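Local structure of uric acid degradation bifunctional protein PucL (Bacillus subtilis, 6A4M) at residues 102-107 with 143-148. The protein catalyses the oxidation of urate as a uricase and, judging from its bifunctional assignment, probably also the decarboxylation of a later intermediate of urate breakdown. Numbering follows the deposited sequence.
Sequences MDTITL and VLKAER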
# COMPACT_ATOMS: atom_id res chain seq x y z
N MET A 102 -0.69 -14.02 -25.99
CA MET A 102 -0.14 -13.20 -24.92
C MET A 102 1.05 -13.90 -24.26
O MET A 102 0.93 -15.03 -23.79
CB MET A 102 -1.22 -12.95 -23.87
CG MET A 102 -0.83 -12.02 -22.73
SD MET A 102 -2.04 -12.05 -21.40
CE MET A 102 -3.52 -11.54 -22.28
N ASP A 103 2.19 -13.20 -24.22
CA ASP A 103 3.42 -13.71 -23.59
C ASP A 103 3.74 -13.03 -22.25
O ASP A 103 4.23 -13.69 -21.33
CB ASP A 103 4.61 -13.54 -24.55
CG ASP A 103 4.43 -14.29 -25.86
OD1 ASP A 103 3.81 -15.38 -25.86
OD2 ASP A 103 4.90 -13.80 -26.91
N THR A 104 3.49 -11.72 -22.16
CA THR A 104 3.77 -10.93 -20.96
C THR A 104 2.51 -10.22 -20.47
O THR A 104 1.63 -9.89 -21.28
CB THR A 104 4.85 -9.87 -21.24
OG1 THR A 104 5.94 -10.46 -21.96
CG2 THR A 104 5.40 -9.26 -19.95
N ILE A 105 2.41 -10.02 -19.16
CA ILE A 105 1.34 -9.21 -18.57
C ILE A 105 1.85 -8.45 -17.34
O ILE A 105 2.53 -9.02 -16.49
CB ILE A 105 0.09 -10.06 -18.21
CG1 ILE A 105 -1.05 -9.16 -17.70
CG2 ILE A 105 0.41 -11.14 -17.18
CD1 ILE A 105 -2.41 -9.83 -17.71
N THR A 106 1.55 -7.15 -17.29
CA THR A 106 1.83 -6.32 -16.12
C THR A 106 0.51 -5.80 -15.59
O THR A 106 -0.23 -5.12 -16.31
CB THR A 106 2.74 -5.12 -16.48
OG1 THR A 106 3.87 -5.57 -17.24
CG2 THR A 106 3.23 -4.41 -15.21
N LEU A 107 0.21 -6.13 -14.33
CA LEU A 107 -1.00 -5.67 -13.66
C LEU A 107 -0.64 -4.73 -12.51
O LEU A 107 0.27 -5.01 -11.73
CB LEU A 107 -1.80 -6.85 -13.12
CG LEU A 107 -2.62 -7.57 -14.19
CD1 LEU A 107 -2.89 -9.02 -13.79
CD2 LEU A 107 -3.93 -6.85 -14.46
N VAL A 143 1.78 -4.15 -7.64
CA VAL A 143 2.19 -4.40 -9.02
C VAL A 143 2.58 -5.88 -9.14
O VAL A 143 3.21 -6.44 -8.24
CB VAL A 143 3.38 -3.51 -9.42
CG1 VAL A 143 3.78 -3.75 -10.88
CG2 VAL A 143 3.03 -2.04 -9.19
N LEU A 144 2.18 -6.49 -10.25
CA LEU A 144 2.55 -7.87 -10.54
C LEU A 144 2.88 -8.00 -12.02
O LEU A 144 2.08 -7.60 -12.87
CB LEU A 144 1.40 -8.81 -10.20
CG LEU A 144 1.63 -10.31 -10.42
CD1 LEU A 144 2.63 -10.86 -9.42
CD2 LEU A 144 0.32 -11.07 -10.33
N LYS A 145 4.05 -8.56 -12.31
CA LYS A 145 4.47 -8.83 -13.68
C LYS A 145 4.73 -10.33 -13.83
O LYS A 145 5.51 -10.90 -13.07
CB LYS A 145 5.72 -8.02 -14.03
CG LYS A 145 5.78 -7.66 -15.50
CD LYS A 145 7.18 -7.36 -16.02
CE LYS A 145 7.18 -7.28 -17.55
NZ LYS A 145 8.31 -6.49 -18.10
N ALA A 146 4.07 -10.95 -14.81
CA ALA A 146 4.18 -12.39 -15.06
C ALA A 146 4.46 -12.68 -16.54
O ALA A 146 3.93 -12.00 -17.42
CB ALA A 146 2.91 -13.10 -14.62
N GLU A 147 5.30 -13.69 -16.79
CA GLU A 147 5.72 -14.08 -18.14
C GLU A 147 5.44 -15.55 -18.43
O GLU A 147 5.27 -16.36 -17.52
CB GLU A 147 7.21 -13.80 -18.34
CG GLU A 147 7.54 -12.36 -18.70
CD GLU A 147 9.03 -12.08 -18.81
OE1 GLU A 147 9.80 -13.00 -19.16
OE2 GLU A 147 9.43 -10.93 -18.54
N ARG A 148 5.40 -15.87 -19.72
CA ARG A 148 5.30 -17.25 -20.20
C ARG A 148 6.71 -17.78 -20.49
O ARG A 148 7.39 -17.26 -21.37
CB ARG A 148 4.44 -17.30 -21.47
CG ARG A 148 4.08 -18.70 -21.94
CD ARG A 148 3.41 -18.67 -23.31
NE ARG A 148 2.17 -17.90 -23.32
CZ ARG A 148 1.00 -18.28 -22.80
NH1 ARG A 148 0.87 -19.46 -22.17
NH2 ARG A 148 -0.06 -17.48 -22.89
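R148 reaches across to the loop leading into strand 104-107 and grips the carbonyl of M102 side-on: NH2 lies 2.8 Å and NE 3.2 Å from M102 O, which sits close to the guanidinium plane. A bend at chi3 of R148 (-60°) turns NE toward this oxygen, and NH2 also bonds L96 O in the last turn of helix 84-98. The charge pairing with D103 is long, OD1 to NE 3.9 Å, carboxylate and guanidinium planes turned 82° apart. An alanine in place of R148 would probably leave M102 O without both donors and D103 without its distant countercharge, and break this side-chain link between loop and helix. Backbone bonds zip the strands together: I105 and A146 exchange N-H and C=O, L107 and L144 do likewise, and R148 N bonds D103 O just before strand 104-107 begins. The pair, flanked by strands 36-45 and 153-169, belongs to the antiparallel sheet of the tunnelling (T-) fold, as in other uricases, with helices layered on one face. I105, L107, A146 and L144 point to that face; between the strands apolar contact there is light, I105 CG2 to A146 CB 4.1 Å, while F95 and A92 of helix 84-98 pack against I105, L107 and L144. On the other face, the extended K145 crosses both threonines obliquely, CG 3.3 Å from T106 OG1 and CE 3.6 Å from T104 CG2. E147 runs alongside T104, CG to CG2 4.0 Å.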